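Local coordinates for protein glycerol-3-phosphate dehydrogenase [NAD(+)] (Dunaliella salina, PDB 6IUY) that converts dihydroxyacetone phosphate directly to glycerol, probably through NADH-dependent reduction to sn-glycerol 3-phosphate in one domain and dephosphorylation in a second, haloacid dehalogenase-like domain, at residues A[191-196]-A[220-225]; A[209-214]-A[237-242]; A[298-301]-A[305-308]; A[309-312]-A[318-321]; A[600-603]-A[608-611]. One frame throughout, in Å; residues are numbered along the deposited sequence.

Overall arrangement
Interactions 1 and 2 belong to the haloacid dehalogenase-like half, interactions 3, 4 and 5 to the dehydrogenase half. The first two have centres 13 Å apart and are joined by backbone pairs A221–A213 and F224–D241; interaction 1 is polar, two bonds from one arginine nitrogen, whereas interaction 2 is packing without a hydrogen bond. Interactions 3 and 4, with centres 8 Å apart, share helix 307-315, and both touch the NAD; one has a backbone hydrogen bond and a water bridge, the other a proline-on-tyrosine CH-pi contact. Interaction 5, the smallest in buried area at 108 Å², lies near the C-terminus, away from the ligand sites. None is wholly core: each combines buried residues with partly exposed or exposed ones.

Interaction 1: A[191-196]-A[220-225]; sequences RIRRKY and GADAFI
The guanidinium of R193 meets both of its partners across this contact at its edge: G220 O and D222 OD2 lie close to the guanidinium plane, and both are reached by the same nitrogen, NH2. The carboxylate of D222 is turned by 81° against that plane, so the two flat groups do not pair side by side. Instead NH2 comes down on OD2 from above the carboxylate plane, 46° out of it. The bond from R193 NH2 to D222 OD2 is 3.0 Å long and nearly straight, with an N-H...O angle of 168°, and forms a salt bridge. The bond from R193 NH2 to G220 O is shorter, at 2.8 Å, but more bent. A bend at chi3 brings the end of the arginine round to the loop leading into strand 223-227. R193 NE is also bonded to D219 O and NH1 to N199 O, while D222 OD2 takes a further bond from I201 N of the neighbouring strand. All three guanidinium nitrogens therefore donate, which should fix the rotation of the group. One charged and one neutral bond thus join helix 184-195 to this loop, and carbonyl dipoles probably help the carboxylate stabilise the arginine's charge.

Interaction 2: A[209-214]-A[237-242]; sequences SDLEAM and ASQADW
L211 spreads its two methyl groups over Q239: CD1 lies 4.0 Å from Q239 CB and equally near the backbone carbonyl oxygen of Q239, while CD2 comes within 3.8 Å of Q239 OE1. The two side chains cross at about a right angle, so the leucine fork meets the glutamine near its root with one branch and near its amide with the other. The extended chain beyond CG sets the amide well away from CB, and the two methyls meet these separate ends.

One helical turn on, M214 makes the second touch. CG stands anti to the backbone N (chi1 171°) and the chain continues extended, which carries SD out to 3.5 Å from D241 OD2; these side chains also cross nearly perpendicularly. That oxygen is a hydrogen-bond acceptor for F224 N of strand 223-227, so the backbone of the strand, not the sulfur, is its polar partner.

The contact sets helix 208-215 against the turn that links helix 234-238 to strand 242-244, the edge strand of the parallel sheet. The helix follows the magnesium ligand D206, but the side chain of L211 remains about 10 Å from that of D206. With no hydrogen bond across it and 167 Å² buried in all, the contact rests on van der Waals packing of methyl groups and a thioether against polar side chains.

Interaction 3: A[298-301]-A[305-308]; sequences VHEE and GRNL. With NAD (nicotinamide-adenine-dinucleotide), chain C.
V298 follows strand 293-297 of the Rossmann-type, NAD-binding sheet, and the chain then turns back through this loop into helix 307-315. The CG1 branch of V298 packs on L308 CD2 at 4.0 Å, the two side chains crossing at a slant, and so joins the end of the strand to the first turn of the helix. H299 faces the other way, toward the cofactor: the adenine lies over one face of its imidazole, with NAD C6A 3.5 Å above the ring plane and over its centre. Its CB also approaches the adenosine ribose, 3.4 Å from NAD O2B.

E300 extends over the backbone of G305, its CG 3.6 Å from G305 O. Its carboxylate makes a long salt bridge to R306, OE2 to NH1 at 4.0 Å; that nitrogen is also hydrogen-bonded to S335 OG. The side chain of E301 turns back toward the pocket, where OE2 bonds Y321 OH; the nearest ribose atoms are farther from it.

The backbone of E301 closes the loop. G305 N donates to E301 O over 2.6 Å, nearly in line with the carbonyl bond (178°), and G305 adopts a positive phi of 55° here. A water bridges the same two residues, accepting from E301 N at 3.1 Å and donating to G305 O at 2.6 Å.

Interaction 4: A[309-312]-A[318-321]; sequences IEYI and NPIY. With NAD (nicotinamide-adenine-dinucleotide), chain C.
P319 lays its ring on one face of the Y311 phenol. P319 CG stands 3.8 Å from the centroid of the Y311 ring and 28° off the ring normal, a CH-pi contact displaced toward the CD2–CE2 side; the closest approach is 3.5 Å, from P319 CG to Y311 CE2. Beside this pair, I312 and N318 run alongside each other and point the same way, with I312 CD1 4.1 Å from N318 ND2.

The next shell explains these positions. Y311 has CG anti to the backbone N (chi1 -178°), which sends the ring off the helix toward the proline, and its hydroxyl is hydrogen-bonded to E317 just ahead of the loop. N318 ties its own loop together. OD1 accepts from two backbone amides: I320 N lies in the carbonyl plane and on a lone pair, closing an Asx turn, whereas Y321 N sits above that plane, 64° out of it and on no lone pair, making the wider Asx motif. Both bonds are 3.3 Å long, from N318 OD1 to I320 N and to Y321 N.

This turn delivers Y321 to the cofactor. One face of its ring lies on the adenosine ribose, with Y321 CE1 3.4 Å from NAD C5B, and the opposite face is backed by I320 CG2. Helix 307-315 and this loop lie on the crossover from strand 293-297 to its parallel neighbour 331-334, a beta-alpha-beta unit of the Rossmann-type fold whose return loop here lines the adenosine part of the NAD site.

Interaction 5: A[600-603]-A[608-611]; sequences PTMI and VACS
The carbonyl oxygen of A609 accepts a hydrogen bond from R592 NH2 of helix 585-594, while the methyl group of the same alanine meets M602. Across the contact itself no hydrogen bond forms. The nearest approach is M602 O to A609 CB, 3.8 Å, a carbonyl oxygen resting against a methyl group, and beside it M602 CB lies 4.0 Å from A609 CB. The methionine does not stretch away from this pair. Its chain bends twice, at chi2 (-61°) and again at chi3 (-59°), and this double bend folds the terminal methyl back over the alanine, with M602 CE 4.1 Å from A609 CB. A609 is thus touched by both the root and the end of one side chain. The same methyl just reaches V608 CG1, at 4.5 Å. The turn carrying M602 is closed by I603 N donating to P600 O at 3.2 Å. The evidence is of a small, largely apolar van der Waals contact, with 108 Å² buried in all. It closes the short connection into helix 606-609 near the C-terminus. A609 also touches T589 of helix 585-594. I603 packs on I590 and I593 of the same helix, while P600 rests on helix 528-541 through W536, R540 and I541.

Interaction 1: A[191-196]-A[220-225]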
# COMPACT_ATOMS: atom_id res chain seq x y z
N ARG A 191 30.65 -13.54 -20.43
CA ARG A 191 29.55 -14.24 -19.78
C ARG A 191 29.09 -13.46 -18.55
O ARG A 191 27.89 -13.36 -18.28
CB ARG A 191 29.98 -15.64 -19.39
CG ARG A 191 30.32 -16.51 -20.58
CD ARG A 191 29.69 -17.87 -20.43
NE ARG A 191 30.49 -18.75 -19.59
CZ ARG A 191 29.98 -19.56 -18.67
NH1 ARG A 191 28.67 -19.59 -18.47
NH2 ARG A 191 30.80 -20.33 -17.95
N ILE A 192 30.06 -12.92 -17.82
CA ILE A 192 29.82 -12.04 -16.68
C ILE A 192 28.99 -10.82 -17.10
O ILE A 192 28.06 -10.43 -16.40
CB ILE A 192 31.15 -11.58 -16.03
CG1 ILE A 192 31.74 -12.70 -15.17
CG2 ILE A 192 30.95 -10.34 -15.19
CD1 ILE A 192 33.16 -12.43 -14.70
N ARG A 193 29.33 -10.23 -18.24
CA ARG A 193 28.67 -9.03 -18.72
C ARG A 193 27.22 -9.30 -19.09
O ARG A 193 26.37 -8.42 -18.96
CB ARG A 193 29.43 -8.45 -19.91
CG ARG A 193 29.08 -7.03 -20.26
CD ARG A 193 29.83 -6.52 -21.50
NE ARG A 193 31.23 -6.24 -21.21
CZ ARG A 193 31.64 -5.18 -20.53
NH1 ARG A 193 30.75 -4.30 -20.07
NH2 ARG A 193 32.93 -4.98 -20.29
N ARG A 194 26.93 -10.52 -19.53
CA ARG A 194 25.57 -10.88 -19.95
C ARG A 194 24.70 -11.29 -18.77
O ARG A 194 23.48 -11.33 -18.86
CB ARG A 194 25.58 -12.05 -20.93
CG ARG A 194 26.44 -11.90 -22.15
CD ARG A 194 26.55 -13.26 -22.84
NE ARG A 194 25.24 -13.78 -23.22
CZ ARG A 194 24.91 -14.10 -24.47
NH1 ARG A 194 25.80 -13.96 -25.44
NH2 ARG A 194 23.70 -14.55 -24.75
N LYS A 195 25.36 -11.62 -17.67
CA LYS A 195 24.68 -12.16 -16.51
C LYS A 195 24.33 -11.07 -15.52
O LYS A 195 23.35 -11.18 -14.78
CB LYS A 195 25.57 -13.21 -15.85
CG LYS A 195 24.99 -13.89 -14.64
CD LYS A 195 25.93 -15.01 -14.20
CE LYS A 195 25.37 -15.78 -13.07
NZ LYS A 195 26.35 -16.78 -12.66
N TYR A 196 25.15 -10.02 -15.48
CA TYR A 196 25.00 -8.98 -14.48
C TYR A 196 24.85 -7.61 -15.11
O TYR A 196 25.22 -7.39 -16.26
CB TYR A 196 26.20 -8.96 -13.53
CG TYR A 196 26.51 -10.26 -12.78
CD1 TYR A 196 25.90 -10.54 -11.57
CD2 TYR A 196 27.46 -11.16 -13.27
CE1 TYR A 196 26.19 -11.70 -10.87
CE2 TYR A 196 27.76 -12.33 -12.59
CZ TYR A 196 27.13 -12.59 -11.38
OH TYR A 196 27.43 -13.74 -10.68
N GLY A 220 34.89 -7.63 -23.83
CA GLY A 220 35.83 -8.04 -22.79
C GLY A 220 36.03 -6.98 -21.71
O GLY A 220 35.19 -6.08 -21.55
N ALA A 221 37.13 -7.06 -20.97
CA ALA A 221 37.41 -6.09 -19.92
C ALA A 221 37.55 -4.68 -20.51
O ALA A 221 37.96 -4.52 -21.67
CB ALA A 221 38.66 -6.47 -19.15
N ASP A 222 37.20 -3.67 -19.72
CA ASP A 222 37.26 -2.29 -20.18
C ASP A 222 38.64 -1.74 -19.92
O ASP A 222 39.06 -0.77 -20.54
CB ASP A 222 36.18 -1.45 -19.50
CG ASP A 222 34.78 -1.87 -19.91
OD1 ASP A 222 34.42 -1.61 -21.08
OD2 ASP A 222 34.05 -2.47 -19.09
N ALA A 223 39.36 -2.39 -19.02
CA ALA A 223 40.74 -2.02 -18.77
C ALA A 223 41.53 -3.18 -18.16
O ALA A 223 40.99 -3.98 -17.39
CB ALA A 223 40.80 -0.80 -17.86
N PHE A 224 42.80 -3.27 -18.53
CA PHE A 224 43.69 -4.26 -17.97
C PHE A 224 44.75 -3.55 -17.14
O PHE A 224 45.44 -2.67 -17.62
CB PHE A 224 44.32 -5.11 -19.08
CG PHE A 224 45.49 -5.94 -18.64
CD1 PHE A 224 45.43 -6.69 -17.48
CD2 PHE A 224 46.64 -6.00 -19.40
CE1 PHE A 224 46.52 -7.46 -17.07
CE2 PHE A 224 47.73 -6.77 -19.00
CZ PHE A 224 47.67 -7.50 -17.84
N ILE A 225 44.81 -3.92 -15.87
CA ILE A 225 45.85 -3.47 -14.96
C ILE A 225 46.81 -4.63 -14.78
O ILE A 225 46.41 -5.71 -14.33
CB ILE A 225 45.29 -3.03 -13.59
CG1 ILE A 225 44.44 -1.76 -13.73
CG2 ILE A 225 46.42 -2.84 -12.59
CD1 ILE A 225 43.68 -1.39 -12.49

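Interaction 2: A[209-214]-A[237-242]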
# COMPACT_ATOMS: atom_id res chain seq x y z
N SER A 209 47.29 -14.23 -20.82
CA SER A 209 45.88 -14.61 -20.73
C SER A 209 45.06 -13.45 -20.18
O SER A 209 43.88 -13.30 -20.51
CB SER A 209 45.70 -15.86 -19.86
OG SER A 209 46.24 -15.65 -18.56
N ASP A 210 45.69 -12.62 -19.35
CA ASP A 210 45.01 -11.50 -18.69
C ASP A 210 44.85 -10.32 -19.64
O ASP A 210 43.80 -9.67 -19.68
CB ASP A 210 45.79 -11.10 -17.44
CG ASP A 210 46.08 -12.28 -16.53
OD1 ASP A 210 45.14 -13.05 -16.24
OD2 ASP A 210 47.24 -12.44 -16.10
N LEU A 211 45.90 -10.05 -20.40
CA LEU A 211 45.85 -9.05 -21.46
C LEU A 211 44.77 -9.43 -22.44
O LEU A 211 44.05 -8.58 -22.96
CB LEU A 211 47.19 -8.94 -22.17
CG LEU A 211 47.19 -8.05 -23.41
CD1 LEU A 211 46.95 -6.61 -23.00
CD2 LEU A 211 48.51 -8.20 -24.16
N GLU A 212 44.68 -10.72 -22.70
CA GLU A 212 43.70 -11.24 -23.64
C GLU A 212 42.28 -10.89 -23.20
O GLU A 212 41.42 -10.61 -24.03
CB GLU A 212 43.86 -12.76 -23.78
CG GLU A 212 43.04 -13.38 -24.90
CD GLU A 212 41.60 -13.64 -24.51
OE1 GLU A 212 41.35 -14.15 -23.39
OE2 GLU A 212 40.70 -13.34 -25.34
N ALA A 213 42.05 -10.90 -21.88
CA ALA A 213 40.74 -10.58 -21.31
C ALA A 213 40.16 -9.29 -21.87
O ALA A 213 38.96 -9.19 -22.04
CB ALA A 213 40.82 -10.49 -19.80
N MET A 214 41.02 -8.32 -22.18
CA MET A 214 40.59 -7.07 -22.80
C MET A 214 40.66 -7.07 -24.33
O MET A 214 39.71 -6.65 -25.00
CB MET A 214 41.42 -5.89 -22.29
CG MET A 214 41.12 -4.63 -23.10
SD MET A 214 42.28 -3.27 -22.92
CE MET A 214 41.76 -2.20 -24.28
N ALA A 237 53.29 -6.20 -19.74
CA ALA A 237 53.21 -4.92 -19.04
C ALA A 237 53.03 -3.75 -20.00
O ALA A 237 52.40 -2.74 -19.67
CB ALA A 237 54.43 -4.72 -18.18
N SER A 238 53.60 -3.89 -21.20
CA SER A 238 53.68 -2.81 -22.19
C SER A 238 52.34 -2.41 -22.77
O SER A 238 52.08 -1.23 -22.98
CB SER A 238 54.62 -3.21 -23.33
OG SER A 238 55.78 -3.84 -22.83
N GLN A 239 51.48 -3.39 -23.05
CA GLN A 239 50.16 -3.10 -23.58
C GLN A 239 49.11 -2.94 -22.46
O GLN A 239 47.93 -2.72 -22.73
CB GLN A 239 49.72 -4.19 -24.57
CG GLN A 239 50.57 -4.25 -25.84
CD GLN A 239 50.01 -5.22 -26.88
OE1 GLN A 239 50.39 -6.40 -26.92
NE2 GLN A 239 49.11 -4.73 -27.73
N ALA A 240 49.56 -3.03 -21.21
CA ALA A 240 48.66 -2.86 -20.07
C ALA A 240 48.19 -1.42 -19.95
O ALA A 240 48.91 -0.48 -20.32
CB ALA A 240 49.34 -3.30 -18.79
N ASP A 241 46.98 -1.24 -19.42
CA ASP A 241 46.40 0.07 -19.22
C ASP A 241 46.98 0.76 -18.00
O ASP A 241 46.80 1.96 -17.79
CB ASP A 241 44.88 -0.03 -19.08
CG ASP A 241 44.19 -0.18 -20.40
OD1 ASP A 241 44.56 0.55 -21.34
OD2 ASP A 241 43.26 -1.01 -20.50
N TRP A 242 47.69 -0.01 -17.18
CA TRP A 242 48.21 0.50 -15.93
C TRP A 242 49.09 -0.59 -15.33
O TRP A 242 48.66 -1.72 -15.17
CB TRP A 242 47.04 0.88 -15.00
CG TRP A 242 47.42 1.49 -13.68
CD1 TRP A 242 48.67 1.79 -13.24
CD2 TRP A 242 46.52 1.88 -12.63
NE1 TRP A 242 48.61 2.34 -11.98
CE2 TRP A 242 47.31 2.40 -11.58
CE3 TRP A 242 45.13 1.83 -12.47
CZ2 TRP A 242 46.75 2.87 -10.40
CZ3 TRP A 242 44.59 2.29 -11.29
CH2 TRP A 242 45.39 2.81 -10.27

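Interaction 3: A[298-301]-A[305-308]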
# COMPACT_ATOMS: atom_id res chain seq x y z
N VAL A 298 25.62 24.86 8.26
CA VAL A 298 24.68 25.43 9.22
C VAL A 298 24.37 26.86 8.85
O VAL A 298 25.22 27.74 9.01
CB VAL A 298 25.25 25.41 10.65
CG1 VAL A 298 24.19 25.88 11.65
CG2 VAL A 298 25.75 24.02 11.02
N HIS A 299 23.17 27.11 8.34
CA HIS A 299 22.74 28.47 8.04
C HIS A 299 22.93 29.37 9.25
O HIS A 299 22.55 29.00 10.36
CB HIS A 299 21.28 28.49 7.62
CG HIS A 299 20.74 29.86 7.38
ND1 HIS A 299 19.88 30.49 8.26
CD2 HIS A 299 20.93 30.73 6.36
CE1 HIS A 299 19.57 31.69 7.79
NE2 HIS A 299 20.19 31.85 6.63
N GLU A 300 23.53 30.54 9.05
CA GLU A 300 23.76 31.46 10.17
C GLU A 300 22.51 32.27 10.42
O GLU A 300 21.96 32.87 9.52
CB GLU A 300 24.93 32.40 9.89
CG GLU A 300 25.26 33.30 11.05
CD GLU A 300 26.48 34.19 10.77
OE1 GLU A 300 26.29 35.38 10.46
OE2 GLU A 300 27.63 33.70 10.87
N GLU A 301 22.06 32.29 11.67
CA GLU A 301 20.88 33.08 12.01
C GLU A 301 21.32 34.28 12.83
O GLU A 301 22.27 34.17 13.63
CB GLU A 301 19.85 32.22 12.77
CG GLU A 301 19.40 31.03 11.96
CD GLU A 301 18.42 30.12 12.71
OE1 GLU A 301 17.21 30.43 12.76
OE2 GLU A 301 18.88 29.10 13.24
N GLY A 305 24.27 34.03 15.30
CA GLY A 305 25.51 34.31 14.60
C GLY A 305 26.46 33.12 14.55
O GLY A 305 26.05 31.97 14.34
N ARG A 306 27.73 33.41 14.80
CA ARG A 306 28.82 32.46 14.67
C ARG A 306 28.90 31.51 15.85
O ARG A 306 29.53 30.46 15.78
CB ARG A 306 30.14 33.22 14.54
CG ARG A 306 31.35 32.33 14.38
CD ARG A 306 31.77 32.25 12.92
NE ARG A 306 32.02 30.89 12.44
CZ ARG A 306 31.48 30.38 11.34
NH1 ARG A 306 30.66 31.14 10.62
NH2 ARG A 306 31.75 29.13 10.94
N ASN A 307 28.29 31.91 16.95
CA ASN A 307 28.39 31.13 18.17
C ASN A 307 27.76 29.73 18.06
O ASN A 307 28.19 28.78 18.71
CB ASN A 307 27.75 31.93 19.30
CG ASN A 307 28.46 33.27 19.53
OD1 ASN A 307 29.43 33.33 20.26
ND2 ASN A 307 27.97 34.34 18.89
N LEU A 308 26.76 29.60 17.20
CA LEU A 308 26.09 28.31 17.00
C LEU A 308 27.04 27.29 16.43
O LEU A 308 27.16 26.17 16.95
CB LEU A 308 24.90 28.47 16.05
CG LEU A 308 24.06 27.24 15.75
CD1 LEU A 308 23.63 26.56 17.04
CD2 LEU A 308 22.84 27.66 14.94
PA NAD C . 13.75 22.27 10.71
O1A NAD C . 14.29 21.82 12.00
O2A NAD C . 12.25 22.09 10.56
O5B NAD C . 14.06 23.85 10.47
C5B NAD C . 15.16 24.48 11.14
C4B NAD C . 16.22 24.93 10.10
O4B NAD C . 15.73 25.89 9.37
C3B NAD C . 17.41 25.56 10.83
O3B NAD C . 18.49 24.75 10.87
C2B NAD C . 17.73 26.83 10.01
O2B NAD C . 19.21 26.88 9.78
C1B NAD C . 17.06 26.67 8.92
N9A NAD C . 16.75 27.92 8.37
C8A NAD C . 16.04 28.93 8.91
N7A NAD C . 16.02 29.94 8.00
C5A NAD C . 16.73 29.56 6.91
C6A NAD C . 17.05 30.20 5.73
N6A NAD C . 16.66 31.51 5.34
N1A NAD C . 17.77 29.57 4.79
C2A NAD C . 18.21 28.30 5.03
N3A NAD C . 17.92 27.67 6.20
C4A NAD C . 17.18 28.31 7.13
O3 NAD C . 14.50 21.44 9.55
PN NAD C . 14.54 19.84 9.37
O1N NAD C . 13.91 19.14 10.56
O2N NAD C . 15.96 19.36 9.20
O5D NAD C . 13.65 19.50 8.12
C5D NAD C . 14.05 19.85 6.81
C4D NAD C . 13.37 18.87 5.84
O4D NAD C . 13.35 17.66 6.36
C3D NAD C . 11.92 19.29 5.68
O3D NAD C . 11.61 19.28 4.37
C2D NAD C . 11.11 18.20 6.44
O2D NAD C . 9.76 18.14 5.82
C1D NAD C . 11.82 17.12 6.29
N1N NAD C . 11.66 16.12 7.32
C2N NAD C . 11.59 16.43 8.66
C3N NAD C . 11.44 15.43 9.62
C7N NAD C . 11.35 15.82 11.10
O7N NAD C . 10.94 15.03 11.93
N7N NAD C . 11.77 17.15 11.49
C4N NAD C . 11.35 14.10 9.24
C5N NAD C . 11.44 13.77 7.90
C6N NAD C . 11.60 14.79 6.96
O HOH W 1 23.70 30.93 13.89

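Interaction 4: A[309-312]-A[318-321]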
# COMPACT_ATOMS: atom_id res chain seq x y z
N ILE A 309 27.68 27.68 15.33
CA ILE A 309 28.63 26.85 14.61
C ILE A 309 29.72 26.40 15.57
O ILE A 309 30.05 25.21 15.64
CB ILE A 309 29.22 27.61 13.41
CG1 ILE A 309 28.18 27.74 12.29
CG2 ILE A 309 30.48 26.95 12.88
CD1 ILE A 309 27.08 28.78 12.56
N GLU A 310 30.25 27.35 16.35
CA GLU A 310 31.33 27.07 17.30
C GLU A 310 30.88 26.15 18.43
O GLU A 310 31.66 25.36 18.95
CB GLU A 310 31.88 28.38 17.88
CG GLU A 310 32.39 29.36 16.79
CD GLU A 310 32.84 30.72 17.35
OE1 GLU A 310 32.84 30.91 18.57
OE2 GLU A 310 33.19 31.61 16.54
N TYR A 311 29.62 26.25 18.80
CA TYR A 311 29.10 25.38 19.85
C TYR A 311 29.02 23.96 19.28
O TYR A 311 29.43 22.99 19.92
CB TYR A 311 27.73 25.88 20.34
CG TYR A 311 27.13 25.05 21.47
CD1 TYR A 311 27.20 25.47 22.80
CD2 TYR A 311 26.52 23.83 21.20
CE1 TYR A 311 26.67 24.70 23.83
CE2 TYR A 311 25.99 23.07 22.21
CZ TYR A 311 26.06 23.50 23.52
OH TYR A 311 25.51 22.70 24.50
N ILE A 312 28.54 23.84 18.04
CA ILE A 312 28.40 22.53 17.43
C ILE A 312 29.74 21.83 17.31
O ILE A 312 29.85 20.66 17.65
CB ILE A 312 27.74 22.63 16.05
CG1 ILE A 312 26.28 23.06 16.22
CG2 ILE A 312 27.82 21.30 15.33
CD1 ILE A 312 25.64 23.55 14.96
N ASN A 318 23.69 20.26 18.29
CA ASN A 318 22.94 21.43 17.88
C ASN A 318 21.95 21.71 19.00
O ASN A 318 20.96 20.99 19.14
CB ASN A 318 22.24 21.19 16.55
CG ASN A 318 21.69 22.45 15.96
OD1 ASN A 318 21.24 23.35 16.68
ND2 ASN A 318 21.72 22.54 14.64
N PRO A 319 22.22 22.72 19.85
CA PRO A 319 21.43 22.84 21.07
C PRO A 319 20.11 23.54 20.81
O PRO A 319 19.28 23.63 21.70
CB PRO A 319 22.33 23.66 21.98
CG PRO A 319 23.07 24.58 21.01
CD PRO A 319 23.19 23.83 19.70
N ILE A 320 19.91 24.01 19.59
CA ILE A 320 18.68 24.71 19.24
C ILE A 320 17.66 23.80 18.56
O ILE A 320 16.46 23.90 18.83
CB ILE A 320 18.95 25.88 18.30
CG1 ILE A 320 19.94 26.86 18.94
CG2 ILE A 320 17.68 26.58 17.96
CD1 ILE A 320 20.34 27.98 17.97
N TYR A 321 18.15 22.95 17.66
CA TYR A 321 17.27 22.18 16.80
C TYR A 321 17.30 20.70 17.14
O TYR A 321 16.43 19.97 16.71
CB TYR A 321 17.64 22.40 15.34
CG TYR A 321 17.40 23.82 14.93
CD1 TYR A 321 16.13 24.26 14.61
CD2 TYR A 321 18.44 24.75 14.91
CE1 TYR A 321 15.90 25.59 14.26
CE2 TYR A 321 18.22 26.07 14.56
CZ TYR A 321 16.95 26.49 14.24
OH TYR A 321 16.73 27.81 13.88
PA NAD C . 13.75 22.27 10.71
O1A NAD C . 14.29 21.82 12.00
O2A NAD C . 12.25 22.09 10.56
O5B NAD C . 14.06 23.85 10.47
C5B NAD C . 15.16 24.48 11.14
C4B NAD C . 16.22 24.93 10.10
O4B NAD C . 15.73 25.89 9.37
C3B NAD C . 17.41 25.56 10.83
O3B NAD C . 18.49 24.75 10.87
C2B NAD C . 17.73 26.83 10.01
O2B NAD C . 19.21 26.88 9.78
C1B NAD C . 17.06 26.67 8.92
N9A NAD C . 16.75 27.92 8.37
C8A NAD C . 16.04 28.93 8.91
N7A NAD C . 16.02 29.94 8.00
C5A NAD C . 16.73 29.56 6.91
C6A NAD C . 17.05 30.20 5.73
N6A NAD C . 16.66 31.51 5.34
N1A NAD C . 17.77 29.57 4.79
C2A NAD C . 18.21 28.30 5.03
N3A NAD C . 17.92 27.67 6.20
C4A NAD C . 17.18 28.31 7.13
O3 NAD C . 14.50 21.44 9.55
PN NAD C . 14.54 19.84 9.37
O1N NAD C . 13.91 19.14 10.56
O2N NAD C . 15.96 19.36 9.20
O5D NAD C . 13.65 19.50 8.12
C5D NAD C . 14.05 19.85 6.81
C4D NAD C . 13.37 18.87 5.84
O4D NAD C . 13.35 17.66 6.36
C3D NAD C . 11.92 19.29 5.68
O3D NAD C . 11.61 19.28 4.37
C2D NAD C . 11.11 18.20 6.44
O2D NAD C . 9.76 18.14 5.82
C1D NAD C . 11.82 17.12 6.29
N1N NAD C . 11.66 16.12 7.32
C2N NAD C . 11.59 16.43 8.66
C3N NAD C . 11.44 15.43 9.62
C7N NAD C . 11.35 15.82 11.10
O7N NAD C . 10.94 15.03 11.93
N7N NAD C . 11.77 17.15 11.49
C4N NAD C . 11.35 14.10 9.24
C5N NAD C . 11.44 13.77 7.90
C6N NAD C . 11.60 14.79 6.96

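Interaction 5: A[600-603]-A[608-611]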
# COMPACT_ATOMS: atom_id res chain seq x y z
N PRO A 600 -13.63 24.98 9.45
CA PRO A 600 -12.91 23.74 9.77
C PRO A 600 -13.85 22.55 9.95
O PRO A 600 -13.45 21.41 9.69
CB PRO A 600 -12.19 24.07 11.08
CG PRO A 600 -12.11 25.58 11.11
CD PRO A 600 -13.31 26.08 10.38
N THR A 601 -15.09 22.80 10.37
CA THR A 601 -16.03 21.71 10.66
C THR A 601 -16.43 20.91 9.42
O THR A 601 -17.01 19.83 9.55
CB THR A 601 -17.31 22.23 11.31
OG1 THR A 601 -18.02 23.04 10.37
CG2 THR A 601 -17.01 23.05 12.56
N MET A 602 -16.13 21.43 8.23
CA MET A 602 -16.47 20.75 6.98
C MET A 602 -15.40 19.78 6.50
O MET A 602 -15.46 19.31 5.36
CB MET A 602 -16.73 21.77 5.87
CG MET A 602 -18.05 22.54 5.99
SD MET A 602 -19.52 21.49 5.95
CE MET A 602 -19.34 20.70 4.36
N ILE A 603 -14.44 19.45 7.36
CA ILE A 603 -13.30 18.64 6.91
C ILE A 603 -13.71 17.21 6.54
O ILE A 603 -13.15 16.63 5.62
CB ILE A 603 -12.18 18.60 7.98
CG1 ILE A 603 -10.88 18.00 7.42
CG2 ILE A 603 -12.60 17.82 9.20
CD1 ILE A 603 -10.17 18.87 6.44
N VAL A 608 -18.26 17.53 -0.60
CA VAL A 608 -19.18 18.66 -0.71
C VAL A 608 -18.48 20.00 -0.53
O VAL A 608 -18.79 20.97 -1.21
CB VAL A 608 -20.30 18.55 0.32
CG1 VAL A 608 -21.12 19.83 0.34
CG2 VAL A 608 -21.18 17.34 0.04
N ALA A 609 -17.54 20.04 0.41
CA ALA A 609 -16.84 21.28 0.75
C ALA A 609 -15.92 21.77 -0.38
O ALA A 609 -15.54 22.95 -0.42
CB ALA A 609 -16.04 21.08 2.02
N CYS A 610 -15.56 20.89 -1.30
CA CYS A 610 -14.65 21.30 -2.37
C CYS A 610 -15.35 22.25 -3.34
O CYS A 610 -14.71 23.12 -3.93
CB CYS A 610 -14.12 20.08 -3.12
SG CYS A 610 -15.41 19.10 -3.89
N SER A 611 -16.67 22.09 -3.49
CA SER A 611 -17.42 22.92 -4.44
C SER A 611 -18.37 23.91 -3.76
O SER A 611 -18.85 24.83 -4.41
CB SER A 611 -18.21 22.03 -5.42
OG SER A 611 -19.02 21.07 -4.74